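Local coordinates for protein D-glyceraldehyde dehydrogenase (NADP(+)) (Thermoplasma acidophilum, PDB 5IZD) that oxidises D-glyceraldehyde to (R)-glycerate with NADP(+) and water, as a tetrameric aldehyde dehydrogenase of the non-phosphorylated Entner-Doudoroff pathway, at residues 134-139 and 466-470; 442-446 and 458-463. All coordinates share one frame; numbering follows the deposited sequence.

Contact 1: 134-139 and 466-470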
ATOM      1  N   GLN A 134       0.795   4.541  13.255  1.00 32.49           N
ATOM      2  CA  GLN A 134      -0.623   4.353  12.921  1.00 32.61           C
ATOM      3  C   GLN A 134      -1.015   2.907  13.032  1.00 31.95           C
ATOM      4  O   GLN A 134      -0.602   2.124  12.240  1.00 31.60           O
ATOM      5  CB  GLN A 134      -0.878   4.934  11.548  1.00 33.97           C
ATOM      6  CG  GLN A 134      -0.561   6.419  11.550  1.00 35.57           C
ATOM      7  CD  GLN A 134      -0.692   7.063  10.222  1.00 37.78           C
ATOM      8  OE1 GLN A 134      -0.242   6.536   9.207  1.00 40.72           O
ATOM      9  NE2 GLN A 134      -1.307   8.228  10.201  1.00 39.30           N
ATOM     10  N   TYR A 135      -1.818   2.566  14.033  1.00 31.52           N
ATOM     11  CA  TYR A 135      -2.226   1.181  14.271  1.00 31.91           C
ATOM     12  C   TYR A 135      -3.592   0.948  13.638  1.00 31.41           C
ATOM     13  O   TYR A 135      -4.381   1.868  13.552  1.00 31.80           O
ATOM     14  CB  TYR A 135      -2.380   0.888  15.771  1.00 32.18           C
ATOM     15  CG  TYR A 135      -1.120   0.711  16.548  1.00 32.79           C
ATOM     16  CD1 TYR A 135       0.075   1.260  16.133  1.00 32.72           C
ATOM     17  CD2 TYR A 135      -1.117  -0.014  17.744  1.00 33.44           C
ATOM     18  CE1 TYR A 135       1.214   1.103  16.871  1.00 33.40           C
ATOM     19  CE2 TYR A 135       0.052  -0.167  18.480  1.00 34.18           C
ATOM     20  CZ  TYR A 135       1.211   0.403  18.030  1.00 33.68           C
ATOM     21  OH  TYR A 135       2.405   0.319  18.682  1.00 34.75           O
ATOM     22  N   LYS A 136      -3.865  -0.276  13.241  1.00 31.36           N
ATOM     23  CA  LYS A 136      -5.166  -0.657  12.731  1.00 30.98           C
ATOM     24  C   LYS A 136      -5.754  -1.599  13.771  1.00 30.41           C
ATOM     25  O   LYS A 136      -5.119  -2.608  14.095  1.00 30.70           O
ATOM     26  CB  LYS A 136      -5.004  -1.303  11.380  1.00 32.15           C
ATOM     27  CG  LYS A 136      -5.052  -0.264  10.293  1.00 33.75           C
ATOM     28  CD  LYS A 136      -4.867  -0.823   8.917  1.00 35.66           C
ATOM     29  CE  LYS A 136      -4.657   0.363   8.013  1.00 36.78           C
ATOM     30  NZ  LYS A 136      -4.425  -0.067   6.624  1.00 38.63           N
ATOM     31  N   VAL A 137      -6.904  -1.215  14.348  1.00 29.41           N
ATOM     32  CA  VAL A 137      -7.505  -1.922  15.476  1.00 29.11           C
ATOM     33  C   VAL A 137      -9.005  -2.183  15.172  1.00 28.72           C
ATOM     34  O   VAL A 137      -9.611  -1.439  14.420  1.00 27.99           O
ATOM     35  CB  VAL A 137      -7.398  -1.132  16.784  1.00 29.19           C
ATOM     36  CG1 VAL A 137      -5.967  -0.951  17.189  1.00 29.53           C
ATOM     37  CG2 VAL A 137      -8.083   0.216  16.700  1.00 28.87           C
ATOM     38  N   PRO A 138      -9.599  -3.172  15.821  1.00 28.83           N
ATOM     39  CA  PRO A 138     -11.039  -3.366  15.551  1.00 29.13           C
ATOM     40  C   PRO A 138     -11.890  -2.164  16.011  1.00 29.18           C
ATOM     41  O   PRO A 138     -11.473  -1.414  16.895  1.00 29.25           O
ATOM     42  CB  PRO A 138     -11.392  -4.664  16.322  1.00 29.38           C
ATOM     43  CG  PRO A 138     -10.195  -5.042  17.094  1.00 29.61           C
ATOM     44  CD  PRO A 138      -9.030  -4.202  16.698  1.00 29.30           C
ATOM     45  N   TYR A 139     -13.023  -1.952  15.366  1.00 29.59           N
ATOM     46  CA  TYR A 139     -14.050  -0.975  15.834  1.00 30.05           C
ATOM     47  C   TYR A 139     -14.663  -1.405  17.134  1.00 30.65           C
ATOM     48  O   TYR A 139     -15.098  -0.570  17.913  1.00 31.34           O
ATOM     49  CB  TYR A 139     -15.197  -0.764  14.825  1.00 30.15           C
ATOM     50  CG  TYR A 139     -14.847   0.146  13.705  1.00 30.11           C
ATOM     51  CD1 TYR A 139     -14.133  -0.312  12.628  1.00 30.12           C
ATOM     52  CD2 TYR A 139     -15.219   1.477  13.735  1.00 30.49           C
ATOM     53  CE1 TYR A 139     -13.782   0.538  11.604  1.00 30.48           C
ATOM     54  CE2 TYR A 139     -14.876   2.364  12.705  1.00 30.46           C
ATOM     55  CZ  TYR A 139     -14.129   1.893  11.662  1.00 30.37           C
ATOM     56  OH  TYR A 139     -13.798   2.698  10.625  1.00 31.06           O
ATOM     57  N   GLU A 466     -12.305  -2.029   5.973  1.00 26.50           N
ATOM     58  CA  GLU A 466     -13.443  -1.271   6.484  1.00 26.63           C
ATOM     59  C   GLU A 466     -13.780  -1.668   7.904  1.00 26.65           C
ATOM     60  O   GLU A 466     -14.441  -0.894   8.608  1.00 26.62           O
ATOM     61  CB  GLU A 466     -14.718  -1.406   5.612  1.00 26.90           C
ATOM     62  CG  GLU A 466     -14.592  -0.889   4.171  1.00 27.11           C
ATOM     63  CD  GLU A 466     -14.429   0.638   3.989  1.00 27.23           C
ATOM     64  OE1 GLU A 466     -14.288   1.417   4.974  1.00 27.58           O
ATOM     65  OE2 GLU A 466     -14.443   1.065   2.803  1.00 27.65           O
ATOM     66  N   TYR A 467     -13.340  -2.845   8.330  1.00 26.74           N
ATOM     67  CA  TYR A 467     -13.605  -3.312   9.702  1.00 27.13           C
ATOM     68  C   TYR A 467     -12.495  -2.995  10.730  1.00 27.49           C
ATOM     69  O   TYR A 467     -12.563  -3.395  11.913  1.00 27.50           O
ATOM     70  CB  TYR A 467     -13.849  -4.819   9.665  1.00 27.26           C
ATOM     71  CG  TYR A 467     -15.106  -5.210   8.905  1.00 27.25           C
ATOM     72  CD1 TYR A 467     -16.336  -5.270   9.555  1.00 27.54           C
ATOM     73  CD2 TYR A 467     -15.076  -5.525   7.527  1.00 27.17           C
ATOM     74  CE1 TYR A 467     -17.501  -5.672   8.878  1.00 27.67           C
ATOM     75  CE2 TYR A 467     -16.242  -5.902   6.843  1.00 27.26           C
ATOM     76  CZ  TYR A 467     -17.442  -5.992   7.524  1.00 27.45           C
ATOM     77  OH  TYR A 467     -18.597  -6.331   6.853  1.00 27.63           O
ATOM     78  N   LEU A 468     -11.471  -2.286  10.265  1.00 27.78           N
ATOM     79  CA  LEU A 468     -10.379  -1.809  11.114  1.00 28.37           C
ATOM     80  C   LEU A 468     -10.413  -0.286  11.178  1.00 29.31           C
ATOM     81  O   LEU A 468     -10.633   0.407  10.173  1.00 28.59           O
ATOM     82  CB  LEU A 468      -9.050  -2.287  10.540  1.00 28.20           C
ATOM     83  CG  LEU A 468      -8.825  -3.785  10.581  1.00 28.40           C
ATOM     84  CD1 LEU A 468      -7.679  -4.177   9.646  1.00 28.74           C
ATOM     85  CD2 LEU A 468      -8.476  -4.205  11.993  1.00 28.73           C
ATOM     86  N   LYS A 469     -10.174   0.227  12.387  1.00 30.93           N
ATOM     87  CA  LYS A 469      -9.984   1.647  12.619  1.00 31.81           C
ATOM     88  C   LYS A 469      -8.508   2.005  12.761  1.00 32.02           C
ATOM     89  O   LYS A 469      -7.809   1.371  13.544  1.00 31.45           O
ATOM     90  CB  LYS A 469     -10.705   2.046  13.897  1.00 32.92           C
ATOM     91  CG  LYS A 469     -10.683   3.539  14.157  1.00 34.70           C
ATOM     92  CD  LYS A 469     -11.701   4.220  13.261  1.00 35.92           C
ATOM     93  CE  LYS A 469     -11.610   5.721  13.390  1.00 37.00           C
ATOM     94  NZ  LYS A 469     -12.709   6.237  12.529  1.00 37.47           N
ATOM     95  N   LEU A 470      -8.083   3.041  12.066  1.00 32.48           N
ATOM     96  CA  LEU A 470      -6.730   3.547  12.131  1.00 33.54           C
ATOM     97  C   LEU A 470      -6.684   4.516  13.303  1.00 33.29           C
ATOM     98  O   LEU A 470      -7.553   5.306  13.443  1.00 35.13           O
ATOM     99  CB  LEU A 470      -6.390   4.258  10.837  1.00 34.74           C
ATOM    100  CG  LEU A 470      -4.942   4.466  10.391  1.00 36.82           C
ATOM    101  CD1 LEU A 470      -4.067   3.254  10.409  1.00 37.21           C
ATOM    102  CD2 LEU A 470      -4.835   5.130   9.037  1.00 37.37           C
TER
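Val137 O takes the N-H of Lys469 N at 2.7 Å, almost straight at 165°. The CA-H of Leu468 adds a weaker contact to the same oxygen. The return bond runs from Val137 N to Lys469 O at 2.9 Å. Lys136 CA makes a CA-H...O contact with Lys469 O, 3.4 Å. Val137 and Lys469 form an antiparallel hydrogen-bonded pair, and Lys136 with Leu470 is a non-hydrogen-bonded pair beside it. The ladder ties strand 130-145 of the nucleotide-binding sheet to strand 468-476. As in other aldehyde dehydrogenases, these long strands extend to the oligomerisation region. Lys136 and Leu470 lie on one face, where Leu470 CD1 touches Lys136 CG at 3.7 Å. Leu470 CD1 also meets Gln134 CB at 3.8 Å. Val137 and Lys469 lie on the other face. Lys469 CB sits over the centre of the Tyr139 ring, 4.1 Å from the centroid, in CH-pi contact. CG of Lys469 is anti to the backbone N (chi1 -174°), and the chain bends at chi2 to bring CD near the Tyr139 OH. Lys469 NZ bonds to Thr448 OG1 of the second subunit. At the ring edge, Tyr139 CD1 lies 3.5 Å from Tyr467 O.

Contact 2: 442-446 and 458-463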
ATOM      1  N   ALA A 442     -16.019 -10.983  -7.462  1.00 30.68           N
ATOM      2  CA  ALA A 442     -15.076 -11.877  -6.835  1.00 30.77           C
ATOM      3  C   ALA A 442     -14.691 -11.270  -5.490  1.00 30.43           C
ATOM      4  O   ALA A 442     -14.830 -10.059  -5.273  1.00 30.27           O
ATOM      5  CB  ALA A 442     -13.836 -12.096  -7.706  1.00 31.10           C
ATOM      6  N   SER A 443     -14.205 -12.129  -4.601  1.00 30.30           N
ATOM      7  CA  SER A 443     -13.771 -11.718  -3.269  1.00 29.97           C
ATOM      8  C   SER A 443     -12.646 -10.707  -3.277  1.00 29.24           C
ATOM      9  O   SER A 443     -12.577  -9.925  -2.354  1.00 28.78           O
ATOM     10  CB  SER A 443     -13.344 -12.944  -2.480  1.00 30.38           C
ATOM     11  OG  SER A 443     -14.486 -13.734  -2.313  1.00 31.04           O
ATOM     12  N   GLN A 444     -11.786 -10.748  -4.309  1.00 29.32           N
ATOM     13  CA  GLN A 444     -10.654  -9.815  -4.466  1.00 29.05           C
ATOM     14  C   GLN A 444     -11.105  -8.462  -5.001  1.00 29.05           C
ATOM     15  O   GLN A 444     -10.295  -7.519  -5.031  1.00 28.75           O
ATOM     16  CB  GLN A 444      -9.497 -10.374  -5.357  1.00 29.36           C
ATOM     17  CG  GLN A 444      -9.864 -10.810  -6.770  1.00 29.35           C
ATOM     18  CD  GLN A 444     -10.325 -12.291  -6.828  1.00 29.54           C
ATOM     19  OE1 GLN A 444     -11.012 -12.822  -5.922  1.00 29.22           O
ATOM     20  NE2 GLN A 444      -9.974 -12.939  -7.911  1.00 29.84           N
ATOM     21  N   GLY A 445     -12.347  -8.405  -5.508  1.00 29.07           N
ATOM     22  CA  GLY A 445     -12.968  -7.130  -5.891  1.00 29.04           C
ATOM     23  C   GLY A 445     -13.525  -6.282  -4.761  1.00 28.63           C
ATOM     24  O   GLY A 445     -13.812  -6.786  -3.719  1.00 28.65           O
ATOM     25  N   TYR A 446     -13.675  -4.987  -4.949  1.00 28.43           N
ATOM     26  CA  TYR A 446     -14.225  -4.140  -3.917  1.00 28.15           C
ATOM     27  C   TYR A 446     -15.634  -3.817  -4.361  1.00 28.33           C
ATOM     28  O   TYR A 446     -15.837  -2.966  -5.166  1.00 28.39           O
ATOM     29  CB  TYR A 446     -13.397  -2.884  -3.712  1.00 27.81           C
ATOM     30  CG  TYR A 446     -13.883  -1.912  -2.677  1.00 27.65           C
ATOM     31  CD1 TYR A 446     -13.784  -2.194  -1.338  1.00 27.62           C
ATOM     32  CD2 TYR A 446     -14.390  -0.696  -3.029  1.00 27.59           C
ATOM     33  CE1 TYR A 446     -14.198  -1.308  -0.406  1.00 27.41           C
ATOM     34  CE2 TYR A 446     -14.800   0.197  -2.090  1.00 27.47           C
ATOM     35  CZ  TYR A 446     -14.700  -0.127  -0.781  1.00 27.50           C
ATOM     36  OH  TYR A 446     -15.111   0.730   0.149  1.00 27.82           O
ATOM     37  N   GLU A 458     -17.330  -3.885   0.219  1.00 29.63           N
ATOM     38  CA  GLU A 458     -16.927  -5.203   0.715  1.00 30.12           C
ATOM     39  C   GLU A 458     -16.087  -6.005  -0.278  1.00 29.74           C
ATOM     40  O   GLU A 458     -16.321  -5.983  -1.478  1.00 29.90           O
ATOM     41  CB  GLU A 458     -18.164  -6.008   1.069  1.00 30.67           C
ATOM     42  CG  GLU A 458     -18.993  -5.360   2.146  1.00 31.60           C
ATOM     43  CD  GLU A 458     -20.368  -6.044   2.340  1.00 33.15           C
ATOM     44  OE1 GLU A 458     -20.637  -6.728   3.394  1.00 33.05           O
ATOM     45  OE2 GLU A 458     -21.169  -5.864   1.382  1.00 34.41           O
ATOM     46  N   GLY A 459     -15.115  -6.721   0.231  1.00 29.39           N
ATOM     47  CA  GLY A 459     -14.198  -7.426  -0.584  1.00 29.55           C
ATOM     48  C   GLY A 459     -12.947  -6.644  -0.864  1.00 29.53           C
ATOM     49  O   GLY A 459     -12.920  -5.414  -0.811  1.00 29.86           O
ATOM     50  N   SER A 460     -11.907  -7.368  -1.232  1.00 29.68           N
ATOM     51  CA  SER A 460     -10.559  -6.828  -1.412  1.00 29.84           C
ATOM     52  C   SER A 460      -9.914  -6.412  -0.099  1.00 29.61           C
ATOM     53  O   SER A 460     -10.520  -6.380   0.954  1.00 28.96           O
ATOM     54  CB  SER A 460     -10.506  -5.668  -2.452  1.00 29.97           C
ATOM     55  OG  SER A 460     -10.705  -4.371  -1.866  1.00 30.05           O
ATOM     56  N   LYS A 461      -8.639  -6.076  -0.192  1.00 29.92           N
ATOM     57  CA  LYS A 461      -7.934  -5.397   0.907  1.00 30.17           C
ATOM     58  C   LYS A 461      -8.751  -4.241   1.489  1.00 29.22           C
ATOM     59  O   LYS A 461      -8.816  -4.061   2.702  1.00 28.81           O
ATOM     60  CB  LYS A 461      -6.592  -4.827   0.376  1.00 31.25           C
ATOM     61  CG  LYS A 461      -5.665  -4.177   1.425  1.00 32.20           C
ATOM     62  CD  LYS A 461      -4.383  -3.533   0.810  1.00 33.39           C
ATOM     63  CE  LYS A 461      -4.623  -3.027  -0.604  1.00 34.33           C
ATOM     64  NZ  LYS A 461      -3.428  -2.342  -1.236  1.00 36.22           N
ATOM     65  N   TYR A 462      -9.340  -3.439   0.616  1.00 28.53           N
ATOM     66  CA  TYR A 462     -10.069  -2.286   1.075  1.00 28.24           C
ATOM     67  C   TYR A 462     -11.342  -2.679   1.831  1.00 27.68           C
ATOM     68  O   TYR A 462     -11.738  -1.986   2.727  1.00 27.39           O
ATOM     69  CB  TYR A 462     -10.429  -1.361  -0.101  1.00 28.39           C
ATOM     70  CG  TYR A 462      -9.180  -0.761  -0.754  1.00 28.80           C
ATOM     71  CD1 TYR A 462      -8.536   0.333  -0.201  1.00 29.32           C
ATOM     72  CD2 TYR A 462      -8.659  -1.298  -1.915  1.00 29.43           C
ATOM     73  CE1 TYR A 462      -7.317   0.856  -0.790  1.00 30.12           C
ATOM     74  CE2 TYR A 462      -7.494  -0.775  -2.509  1.00 30.11           C
ATOM     75  CZ  TYR A 462      -6.828   0.289  -1.942  1.00 30.26           C
ATOM     76  OH  TYR A 462      -5.691   0.830  -2.598  1.00 31.94           O
ATOM     77  N   GLY A 463     -11.997  -3.740   1.415  1.00 27.48           N
ATOM     78  CA  GLY A 463     -13.249  -4.203   2.075  1.00 27.40           C
ATOM     79  C   GLY A 463     -13.021  -4.707   3.491  1.00 27.37           C
ATOM     80  O   GLY A 463     -13.678  -4.274   4.426  1.00 27.53           O
TER
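The backbone of Ser443 meets that of Ser460 where a type I turn from Ala442 to Gly445 lies against 458-463: Ser460 N gives its hydrogen to Ser443 O at 2.9 Å, in the carbonyl plane. Next to it, Gly445 O lies 3.0 Å from Gly459 C. Ser460 CB presses on Gln444 O at 3.2 Å. Ser460 OG donates to Gly459 O at 2.7 Å, in the carbonyl plane and on a lone pair. Ser460 OG also accepts from Tyr462 N at 3.0 Å, through a bent bond of 134°. With alanine in place of Ser460, Tyr462 N would probably lose this acceptor, and the serine hydroxyl's bond to Gly459 O would go too. The Tyr446 ring comes edge-on to Gly459 O. With chi1 at 179°, Tyr446 CG stands opposite the backbone N, and this carries Tyr446 CD1 to 3.4 Å from Gly459 O. Gly463 N also lies near the ring plane. Tyr462 CB touches Tyr446 CD1 at 3.7 Å, and the two tyrosine side chains cross at about a right angle. Tyr462 OH bonds to Glu121 of the second subunit. Gln444 OE1 reaches Arg116 of the fourth subunit, so the turn lies at a subunit interface. Ser460, accepting from the backbone N two residues on, forms an ST turn at the N-terminal end of the short helix region that precedes strand 468-476.

After the N-terminal strands and helices 39-77 to 94-112, residues 134-139 are the first of the four segments, on strand 130-145. The chain then builds the nucleotide-binding strands and the second large sheet, which ends with strand 432-435. Contact 2 lies in the return from there. It closes a short loop, 447-457, holding strand 454-455, which pairs with 243-247, and ties the loop after 432-435 to helix 460-465. Strand 468-476 then closes the long loop of contact 1 by joining strand 130-145. The short loop lies wholly within the long one. The contact centres are about 17 Å apart. A probable hydrogen bond between Tyr446 OH and Glu466 OE2, 2.8 Å, joins them. Both contacts touch the second subunit.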